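Polyketide synthase (Synechococcus sp., PDB 4GOX) probably transfers a sulfo group from the donor PAPS to an intermediate of olefin synthesis, as the sulfotransferase domain of a polyketide-type olefin synthase. Local coordinates at residues A[28-33]-A[149-154]; A[215-220]-A[268-273]; A[52-57]-A[80-85]. All coordinates share one frame; numbering follows the deposited sequence.

Interaction 1 (A[28-33]-A[149-154]); sequences FILSSP and AKYIHL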
loop_
_atom_site.group_PDB
_atom_site.type_symbol
_atom_site.label_atom_id
_atom_site.label_comp_id
_atom_site.label_asym_id
_atom_site.label_seq_id
_atom_site.Cartn_x
_atom_site.Cartn_y
_atom_site.Cartn_z
ATOM N N PHE A 28 -6.246 -3.791 1.384
ATOM C CA PHE A 28 -5.092 -2.929 1.536
ATOM C C PHE A 28 -3.857 -3.638 1.020
ATOM O O PHE A 28 -3.716 -4.845 1.234
ATOM C CB PHE A 28 -4.850 -2.606 3.031
ATOM C CG PHE A 28 -5.929 -1.784 3.680
ATOM C CD1 PHE A 28 -5.816 -0.402 3.757
ATOM C CD2 PHE A 28 -7.043 -2.394 4.249
ATOM C CE1 PHE A 28 -6.821 0.364 4.345
ATOM C CE2 PHE A 28 -8.047 -1.632 4.830
ATOM C CZ PHE A 28 -7.934 -0.253 4.875
ATOM N N ILE A 29 -2.916 -2.863 0.464
ATOM C CA ILE A 29 -1.585 -3.352 0.109
ATOM C C ILE A 29 -0.720 -2.667 1.127
ATOM O O ILE A 29 -0.621 -1.432 1.144
ATOM C CB ILE A 29 -1.076 -3.058 -1.337
ATOM C CG1 ILE A 29 -1.971 -3.705 -2.404
ATOM C CG2 ILE A 29 0.395 -3.545 -1.474
ATOM C CD1 ILE A 29 -1.716 -3.164 -3.802
ATOM N N LEU A 30 -0.148 -3.476 2.030
ATOM C CA LEU A 30 0.689 -2.997 3.088
ATOM C C LEU A 30 2.094 -3.496 2.903
ATOM O O LEU A 30 2.329 -4.676 2.633
ATOM C CB LEU A 30 0.141 -3.444 4.461
ATOM C CG LEU A 30 -1.311 -3.056 4.807
ATOM C CD1 LEU A 30 -1.727 -3.749 6.074
ATOM C CD2 LEU A 30 -1.465 -1.542 4.971
ATOM N N SER A 31 3.048 -2.597 3.088
ATOM C CA SER A 31 4.459 -2.954 3.015
ATOM C C SER A 31 5.290 -1.867 3.639
ATOM O O SER A 31 4.803 -0.782 3.971
ATOM C CB SER A 31 4.900 -3.117 1.560
ATOM O OG SER A 31 4.959 -1.882 0.868
ATOM N N SER A 32 6.574 -2.156 3.730
ATOM C CA SER A 32 7.608 -1.208 4.060
ATOM C C SER A 32 7.765 -0.373 2.744
ATOM O O SER A 32 7.440 -0.890 1.656
ATOM C CB SER A 32 8.896 -1.991 4.333
ATOM O OG SER A 32 10.084 -1.290 4.016
ATOM N N PRO A 33 8.305 0.865 2.764
ATOM C CA PRO A 33 8.547 1.548 1.474
ATOM C C PRO A 33 9.607 0.797 0.649
ATOM O O PRO A 33 10.333 -0.040 1.192
ATOM C CB PRO A 33 9.061 2.948 1.869
ATOM C CG PRO A 33 9.334 2.909 3.294
ATOM C CD PRO A 33 8.711 1.692 3.917
ATOM N N ALA A 149 -12.158 -6.288 5.998
ATOM C CA ALA A 149 -10.923 -5.809 5.353
ATOM C C ALA A 149 -9.985 -6.979 5.054
ATOM O O ALA A 149 -9.832 -7.879 5.878
ATOM C CB ALA A 149 -10.211 -4.796 6.235
ATOM N N LYS A 150 -9.377 -6.967 3.874
ATOM C CA LYS A 150 -8.371 -7.965 3.476
ATOM C C LYS A 150 -7.032 -7.272 3.381
ATOM O O LYS A 150 -6.958 -6.141 2.903
ATOM C CB LYS A 150 -8.710 -8.646 2.147
ATOM C CG LYS A 150 -9.811 -9.686 2.274
ATOM C CD LYS A 150 -9.960 -10.441 0.952
ATOM C CE LYS A 150 -11.064 -11.469 0.987
ATOM N NZ LYS A 150 -12.383 -10.849 0.715
ATOM N N TYR A 151 -5.981 -7.939 3.832
ATOM C CA TYR A 151 -4.650 -7.350 3.820
ATOM C C TYR A 151 -3.664 -8.131 2.964
ATOM O O TYR A 151 -3.392 -9.300 3.243
ATOM C CB TYR A 151 -4.108 -7.217 5.262
ATOM C CG TYR A 151 -5.083 -6.537 6.193
ATOM C CD1 TYR A 151 -5.272 -5.156 6.150
ATOM C CD2 TYR A 151 -5.877 -7.278 7.059
ATOM C CE1 TYR A 151 -6.195 -4.530 6.978
ATOM C CE2 TYR A 151 -6.797 -6.658 7.900
ATOM C CZ TYR A 151 -6.966 -5.289 7.843
ATOM O OH TYR A 151 -7.858 -4.696 8.689
ATOM N N ILE A 152 -3.085 -7.457 1.961
ATOM C CA ILE A 152 -2.011 -8.008 1.131
ATOM C C ILE A 152 -0.706 -7.457 1.739
ATOM O O ILE A 152 -0.475 -6.252 1.708
ATOM C CB ILE A 152 -2.165 -7.596 -0.351
ATOM C CG1 ILE A 152 -3.463 -8.177 -0.955
ATOM C CG2 ILE A 152 -0.920 -8.053 -1.162
ATOM C CD1 ILE A 152 -3.869 -7.510 -2.271
ATOM N N HIS A 153 0.091 -8.329 2.362
ATOM C CA HIS A 153 1.358 -7.947 2.963
ATOM C C HIS A 153 2.455 -8.220 1.926
ATOM O O HIS A 153 2.855 -9.366 1.729
ATOM C CB HIS A 153 1.600 -8.758 4.252
ATOM C CG HIS A 153 2.897 -8.475 4.969
ATOM N ND1 HIS A 153 3.271 -9.206 6.089
ATOM C CD2 HIS A 153 3.814 -7.498 4.763
ATOM C CE1 HIS A 153 4.423 -8.688 6.479
ATOM N NE2 HIS A 153 4.790 -7.665 5.702
ATOM N N LEU A 154 2.926 -7.169 1.264
ATOM C CA LEU A 154 3.968 -7.299 0.249
ATOM C C LEU A 154 5.315 -7.161 0.931
ATOM O O LEU A 154 5.533 -6.209 1.677
ATOM C CB LEU A 154 3.753 -6.268 -0.887
ATOM C CG LEU A 154 4.843 -6.134 -1.946
ATOM C CD1 LEU A 154 5.021 -7.418 -2.747
ATOM C CD2 LEU A 154 4.515 -5.010 -2.863
HETATM O O HOH W 1 7.038 -5.123 3.421
#
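F28 and Y151 lie side by side on one face of two parallel strands, 26-30 and 149-155, central in the sheet of the P-loop-type sulfotransferase fold, with Y151 CE1 3.6 Å from F28 CD2. Their rings are near parallel, planes at 20°, but strongly offset, with little face-to-face contact. CG of F28 is anti to its carbonyl carbon (chi1 -66°), which lays the ring alongside Y151 and brings A149 CB to its edge, 4.1 Å from CE2. L30 CD1 reaches the same tyrosine at CD1, 3.8 Å away. An alanine at F28 would probably open a gap beside the Y151 ring and leave A149 CB without its aromatic neighbour. This face is the tightly packed one; on the other, I29 CG1 and I152 CD1 meet more loosely at 4.3 Å, and helices 37-45 and 220-231 cover them. The backbones are joined by F28 N to K150 O, I152 N to F28 O, L30 N to I152 O (2.8 Å, 174° at the hydrogen) and L154 N to L30 O. Regular pairing runs through L30 with H153, and S31 CB still packs on L154 O. K150, the one touching residue not fully buried, leads its end away from strand 26-30, past F230. Y151 OH bonds S142 and E143, and H153 bonds Y208 and N193, consistent with an apolar sheet core in which this hydroxyl and both imidazole nitrogens have partners.

Interaction 2 (A[215-220]-A[268-273]); sequences DLVRDP and KTIDPA. With A3P (adenosine-3'-5'-diphosphate), chain B.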
loop_
_atom_site.group_PDB
_atom_site.type_symbol
_atom_site.label_atom_id
_atom_site.label_comp_id
_atom_site.label_asym_id
_atom_site.label_seq_id
_atom_site.Cartn_x
_atom_site.Cartn_y
_atom_site.Cartn_z
ATOM N N ASP A 215 9.171 -13.174 -5.741
ATOM C CA ASP A 215 8.319 -14.123 -6.479
ATOM C C ASP A 215 7.429 -13.353 -7.494
ATOM O O ASP A 215 7.210 -13.822 -8.592
ATOM C CB ASP A 215 7.425 -14.926 -5.514
ATOM C CG ASP A 215 8.139 -15.872 -4.554
ATOM O OD1 ASP A 215 7.480 -16.350 -3.588
ATOM O OD2 ASP A 215 9.353 -16.132 -4.758
ATOM N N LEU A 216 6.893 -12.184 -7.099
ATOM C CA LEU A 216 6.047 -11.383 -7.965
ATOM C C LEU A 216 6.775 -11.002 -9.256
ATOM O O LEU A 216 6.198 -11.108 -10.321
ATOM C CB LEU A 216 5.566 -10.130 -7.199
ATOM C CG LEU A 216 4.751 -9.055 -7.947
ATOM C CD1 LEU A 216 3.410 -9.605 -8.455
ATOM C CD2 LEU A 216 4.548 -7.826 -7.045
ATOM N N VAL A 217 8.020 -10.551 -9.170
ATOM C CA VAL A 217 8.714 -10.118 -10.372
ATOM C C VAL A 217 9.248 -11.254 -11.232
ATOM O O VAL A 217 9.398 -11.080 -12.443
ATOM C CB VAL A 217 9.704 -8.949 -10.165
ATOM C CG1 VAL A 217 9.020 -7.767 -9.490
ATOM C CG2 VAL A 217 10.937 -9.385 -9.393
ATOM N N ARG A 218 9.487 -12.428 -10.626
ATOM C CA ARG A 218 9.986 -13.587 -11.380
ATOM C C ARG A 218 8.839 -14.326 -12.061
ATOM O O ARG A 218 9.004 -14.779 -13.175
ATOM C CB ARG A 218 10.783 -14.536 -10.486
ATOM C CG ARG A 218 12.149 -14.013 -10.060
ATOM C CD ARG A 218 12.992 -15.131 -9.468
ATOM N NE ARG A 218 12.226 -15.923 -8.503
ATOM C CZ ARG A 218 12.385 -15.870 -7.186
ATOM N NH1 ARG A 218 11.619 -16.604 -6.390
ATOM N NH2 ARG A 218 13.321 -15.091 -6.653
ATOM N N ASP A 219 7.681 -14.454 -11.398
ATOM C CA ASP A 219 6.526 -15.112 -12.012
ATOM C C ASP A 219 5.245 -14.316 -11.700
ATOM O O ASP A 219 4.458 -14.720 -10.832
ATOM C CB ASP A 219 6.438 -16.599 -11.607
ATOM C CG ASP A 219 5.485 -17.437 -12.456
ATOM O OD1 ASP A 219 5.392 -18.660 -12.206
ATOM O OD2 ASP A 219 4.797 -16.858 -13.354
ATOM N N PRO A 220 5.037 -13.149 -12.369
ATOM C CA PRO A 220 3.864 -12.320 -12.022
ATOM C C PRO A 220 2.532 -13.010 -12.248
ATOM O O PRO A 220 1.634 -12.841 -11.436
ATOM C CB PRO A 220 4.053 -11.040 -12.849
ATOM C CG PRO A 220 4.976 -11.448 -13.971
ATOM C CD PRO A 220 5.877 -12.492 -13.396
ATOM N N LYS A 268 10.192 -0.379 -18.423
ATOM C CA LYS A 268 9.420 -0.771 -19.600
ATOM C C LYS A 268 8.576 -2.005 -19.304
ATOM O O LYS A 268 7.515 -2.180 -19.907
ATOM C CB LYS A 268 10.360 -1.049 -20.780
ATOM C CG LYS A 268 11.217 0.143 -21.184
ATOM C CD LYS A 268 11.856 -0.068 -22.545
ATOM C CE LYS A 268 12.950 0.932 -22.809
ATOM N NZ LYS A 268 13.478 0.816 -24.194
ATOM N N THR A 269 9.055 -2.868 -18.395
ATOM C CA THR A 269 8.363 -4.105 -18.049
ATOM C C THR A 269 8.461 -4.446 -16.557
ATOM O O THR A 269 9.137 -3.735 -15.800
ATOM C CB THR A 269 8.929 -5.257 -18.907
ATOM O OG1 THR A 269 8.154 -6.439 -18.662
ATOM C CG2 THR A 269 10.415 -5.528 -18.626
ATOM N N ILE A 270 7.814 -5.573 -16.160
ATOM C CA ILE A 270 7.922 -6.174 -14.834
ATOM C C ILE A 270 9.339 -6.740 -14.913
ATOM O O ILE A 270 9.580 -7.730 -15.627
ATOM C CB ILE A 270 6.847 -7.276 -14.596
ATOM C CG1 ILE A 270 5.409 -6.700 -14.727
ATOM C CG2 ILE A 270 7.073 -7.977 -13.230
ATOM C CD1 ILE A 270 4.358 -7.707 -15.118
ATOM N N ASP A 271 10.295 -5.991 -14.345
ATOM C CA ASP A 271 11.715 -6.297 -14.436
ATOM C C ASP A 271 12.184 -7.346 -13.409
ATOM O O ASP A 271 12.350 -7.006 -12.246
ATOM C CB ASP A 271 12.538 -4.998 -14.356
ATOM C CG ASP A 271 13.988 -5.115 -14.795
ATOM O OD1 ASP A 271 14.450 -6.255 -15.035
ATOM O OD2 ASP A 271 14.661 -4.062 -14.901
ATOM N N PRO A 272 12.489 -8.597 -13.838
ATOM C CA PRO A 272 12.976 -9.602 -12.875
ATOM C C PRO A 272 14.381 -9.348 -12.335
ATOM O O PRO A 272 14.751 -9.958 -11.337
ATOM C CB PRO A 272 12.901 -10.912 -13.660
ATOM C CG PRO A 272 13.047 -10.503 -15.086
ATOM C CD PRO A 272 12.405 -9.155 -15.207
ATOM N N ALA A 273 15.165 -8.470 -12.989
ATOM C CA ALA A 273 16.524 -8.133 -12.550
ATOM C C ALA A 273 16.517 -7.314 -11.242
ATOM O O ALA A 273 17.444 -7.442 -10.444
ATOM C CB ALA A 273 17.261 -7.378 -13.646
HETATM P P1 A3P B . 14.155 1.253 -6.941
HETATM O O1P A3P B . 14.864 2.047 -5.870
HETATM O O2P A3P B . 13.633 2.145 -8.048
HETATM O O3P A3P B . 14.842 -0.015 -7.366
HETATM P P2 A3P B . 7.638 1.126 -3.739
HETATM O O4P A3P B . 7.021 0.271 -2.669
HETATM O O5P A3P B . 8.336 2.372 -3.285
HETATM O O6P A3P B . 6.720 1.317 -4.924
HETATM O "O5'" A3P B . 8.830 0.248 -4.354
HETATM C "C5'" A3P B . 9.810 0.841 -5.223
HETATM C "C4'" A3P B . 10.617 -0.269 -5.890
HETATM O "O4'" A3P B . 9.799 -1.128 -6.673
HETATM C "C3'" A3P B . 11.664 0.216 -6.873
HETATM O "O3'" A3P B . 12.832 0.674 -6.201
HETATM C "C2'" A3P B . 11.898 -0.998 -7.746
HETATM O "O2'" A3P B . 12.952 -1.828 -7.252
HETATM C "C1'" A3P B . 10.590 -1.768 -7.678
HETATM N N9 A3P B . 9.944 -1.635 -9.005
HETATM C C8 A3P B . 9.356 -0.503 -9.486
HETATM N N7 A3P B . 8.902 -0.694 -10.745
HETATM C C5 A3P B . 9.208 -1.961 -11.079
HETATM C C6 A3P B . 9.045 -2.793 -12.287
HETATM N N6 A3P B . 8.411 -2.273 -13.353
HETATM N N1 A3P B . 9.499 -4.072 -12.255
HETATM C C2 A3P B . 10.106 -4.596 -11.160
HETATM N N3 A3P B . 10.327 -3.879 -10.034
HETATM C C4 A3P B . 9.902 -2.585 -9.935
#
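V217 carries the contact of helix 213-218 with the loop 268-273, touching both I270 and the bound adenosine-3'-5'-diphosphate. At the start of the segment, D215 takes no part in the contact and pairs with R218 through a salt bridge, OD2 to NH1. L216 brings little more than its carbonyl O near the methyl CG2 of I270. V217 follows with its side chain turned to the loop: CB lies 3.9 Å from D271 O, while CG2 nears both that oxygen and P272 CA. CG1, anti to the carbonyl carbon (chi1 -54°), reaches adenine C2 at 3.7 Å and so provides an apolar contact for the base. V217 O meets P272 CB, again at 3.7 Å. After R218, D219 leaves helical geometry and takes the N-cap position of the next helix, its OD2 weakly accepting from K222 N. P220, opening helix 220-231, lays CB and CG each 4.0 Å from I270 CD1, the two side chains crossing obliquely. The other branch of I270, CG2, packs on V217 CA and also nears P220 CG.

The loop itself reads the adenine by its backbone. T269 O accepts from adenine N6 at 2.9 Å. D271 N donates to adenine N1, also at 2.9 Å, so that the amino group and a ring nitrogen of the base are both recognised. D271 OD1 takes A273 N in an Asx turn, which would help to hold the loop's shape beside the base. Around this pocket, helix 37-45 brings L39 against V217 and M43 against L216 and I270, helix 220-231 packs V223 and L224 on L216, and strand 208-212 leads directly into helix 213-218.

Interaction 3 (A[52-57]-A[80-85]); sequences SPPELH and LQRALM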
loop_
_atom_site.group_PDB
_atom_site.type_symbol
_atom_site.label_atom_id
_atom_site.label_comp_id
_atom_site.label_asym_id
_atom_site.label_seq_id
_atom_site.Cartn_x
_atom_site.Cartn_y
_atom_site.Cartn_z
ATOM N N SER A 52 -7.770 0.454 -7.864
ATOM C CA SER A 52 -6.461 0.588 -7.232
ATOM C C SER A 52 -5.834 1.959 -7.518
ATOM O O SER A 52 -4.937 2.071 -8.363
ATOM C CB SER A 52 -5.564 -0.548 -7.707
ATOM O OG SER A 52 -4.442 -0.719 -6.860
ATOM N N PRO A 53 -6.273 3.026 -6.825
ATOM C CA PRO A 53 -5.734 4.356 -7.139
ATOM C C PRO A 53 -4.374 4.641 -6.515
ATOM O O PRO A 53 -3.936 3.856 -5.678
ATOM C CB PRO A 53 -6.806 5.295 -6.546
ATOM C CG PRO A 53 -7.335 4.543 -5.373
ATOM C CD PRO A 53 -7.330 3.103 -5.783
ATOM N N PRO A 54 -3.731 5.804 -6.817
ATOM C CA PRO A 54 -2.509 6.175 -6.076
ATOM C C PRO A 54 -2.866 6.463 -4.603
ATOM O O PRO A 54 -4.038 6.671 -4.292
ATOM C CB PRO A 54 -2.029 7.444 -6.784
ATOM C CG PRO A 54 -3.199 7.973 -7.503
ATOM C CD PRO A 54 -4.122 6.854 -7.789
ATOM N N GLU A 55 -1.875 6.411 -3.701
ATOM C CA GLU A 55 -2.016 6.567 -2.242
ATOM C C GLU A 55 -3.080 7.550 -1.750
ATOM O O GLU A 55 -2.900 8.767 -1.867
ATOM C CB GLU A 55 -0.664 6.896 -1.593
ATOM C CG GLU A 55 0.181 5.657 -1.364
ATOM C CD GLU A 55 1.676 5.868 -1.418
ATOM O OE1 GLU A 55 2.344 5.112 -2.158
ATOM O OE2 GLU A 55 2.194 6.708 -0.647
ATOM N N LEU A 56 -4.191 6.999 -1.211
ATOM C CA LEU A 56 -5.283 7.762 -0.588
ATOM C C LEU A 56 -4.839 8.410 0.723
ATOM O O LEU A 56 -5.260 9.530 1.033
ATOM C CB LEU A 56 -6.493 6.833 -0.349
ATOM C CG LEU A 56 -7.107 6.205 -1.622
ATOM C CD1 LEU A 56 -8.036 5.058 -1.262
ATOM C CD2 LEU A 56 -7.899 7.260 -2.443
ATOM N N HIS A 57 -3.977 7.702 1.512
ATOM C CA HIS A 57 -3.465 8.177 2.806
ATOM C C HIS A 57 -4.588 8.647 3.742
ATOM O O HIS A 57 -4.617 9.805 4.153
ATOM C CB HIS A 57 -2.321 9.225 2.654
ATOM C CG HIS A 57 -1.391 9.229 3.840
ATOM N ND1 HIS A 57 -0.715 8.075 4.238
ATOM C CD2 HIS A 57 -1.124 10.214 4.734
ATOM C CE1 HIS A 57 -0.026 8.415 5.317
ATOM N NE2 HIS A 57 -0.243 9.690 5.655
ATOM N N LEU A 80 -6.022 10.922 -3.338
ATOM C CA LEU A 80 -7.457 11.013 -3.073
ATOM C C LEU A 80 -8.093 11.930 -4.149
ATOM O O LEU A 80 -9.142 11.577 -4.686
ATOM C CB LEU A 80 -7.767 11.549 -1.662
ATOM C CG LEU A 80 -9.256 11.813 -1.358
ATOM C CD1 LEU A 80 -10.067 10.515 -1.313
ATOM C CD2 LEU A 80 -9.423 12.623 -0.073
ATOM N N GLN A 81 -7.434 13.069 -4.481
ATOM C CA GLN A 81 -7.916 13.986 -5.525
ATOM C C GLN A 81 -7.979 13.222 -6.858
ATOM O O GLN A 81 -9.046 13.173 -7.478
ATOM C CB GLN A 81 -7.028 15.253 -5.636
ATOM C CG GLN A 81 -7.288 16.304 -4.557
ATOM C CD GLN A 81 -6.503 16.071 -3.263
ATOM O OE1 GLN A 81 -6.275 14.932 -2.823
ATOM N NE2 GLN A 81 -6.077 17.157 -2.607
ATOM N N ARG A 82 -6.865 12.523 -7.216
ATOM C CA ARG A 82 -6.733 11.726 -8.434
ATOM C C ARG A 82 -7.842 10.672 -8.516
ATOM O O ARG A 82 -8.497 10.557 -9.557
ATOM C CB ARG A 82 -5.323 11.119 -8.534
ATOM C CG ARG A 82 -4.963 10.533 -9.908
ATOM C CD ARG A 82 -4.808 11.607 -10.979
ATOM N NE ARG A 82 -4.888 11.066 -12.338
ATOM C CZ ARG A 82 -6.015 10.924 -13.030
ATOM N NH1 ARG A 82 -7.182 11.256 -12.490
ATOM N NH2 ARG A 82 -5.984 10.442 -14.265
ATOM N N ALA A 83 -8.109 9.968 -7.397
ATOM C CA ALA A 83 -9.192 8.974 -7.307
ATOM C C ALA A 83 -10.559 9.584 -7.677
ATOM O O ALA A 83 -11.282 9.013 -8.494
ATOM C CB ALA A 83 -9.262 8.393 -5.898
ATOM N N LEU A 84 -10.899 10.727 -7.060
ATOM C CA LEU A 84 -12.156 11.462 -7.246
ATOM C C LEU A 84 -12.329 11.950 -8.697
ATOM O O LEU A 84 -13.412 11.805 -9.274
ATOM C CB LEU A 84 -12.176 12.664 -6.303
ATOM C CG LEU A 84 -12.288 12.396 -4.808
ATOM C CD1 LEU A 84 -12.060 13.688 -4.045
ATOM C CD2 LEU A 84 -13.650 11.766 -4.464
ATOM N N MET A 85 -11.245 12.527 -9.269
ATOM C CA MET A 85 -11.170 12.967 -10.647
ATOM C C MET A 85 -11.563 11.770 -11.533
ATOM O O MET A 85 -12.563 11.861 -12.237
ATOM C CB MET A 85 -9.736 13.402 -10.977
ATOM C CG MET A 85 -9.386 14.778 -10.515
ATOM S SD MET A 85 -7.692 15.210 -10.978
ATOM C CE MET A 85 -7.668 14.781 -12.707
#
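L56 and A83 meet where the loop after strand 50-51 packs on helix 79-88, within the P-loop sulfotransferase fold. L56 can be followed outward. From its CB, CG stands anti to the carbonyl carbon (chi1 -61°), and the next torsion carries CD2 onto the helix. That one methyl does the touching: it lies 3.8 Å from L80 CA, 3.9 Å from A83 CB and 4.1 Å from L80 CD1, fitting against the backbone and two side chains of neighbouring turns. Helix 109-119 closes over the same leucines, with L116 on both L56 and L80. P54 crosses R82, its CG against the arginine's CB and CG. The arginine chain then bends at chi2 (69°) and leads away to a salt bridge with D250, although this side chain is poorly ordered. E55 CB points away from the helix, and the carboxylate pairs with K128. The contact with the helix is thus apolar, made by the leucine and the two prolines. A83 CB is shared between them: the small alanine probably allows the loop to come close to the helix, and P53 CB approaches its CB at 4.0 Å.

Overall arrangement
Interaction 1 lies close to the centre of the chain, in the parallel sheet ordered 50-51, 124-129, 26-30, 149-155, 208-212. Interaction 3 is nested within the chain loop that interaction 1 closes, and its loop follows edge strand 50-51; their centres are about 17 Å apart. Interaction 2 comes later along the chain, beginning in the helix after the other edge strand, 208-212, about 19 Å from interaction 1 and 25 Å from interaction 3, centre to centre. Helix 37-45 packs on both interactions 1 and 2. The nucleotide relates all three: interaction 2 binds its adenine, while the side chains of S31 and E55 lie about 5 and 6 Å from it.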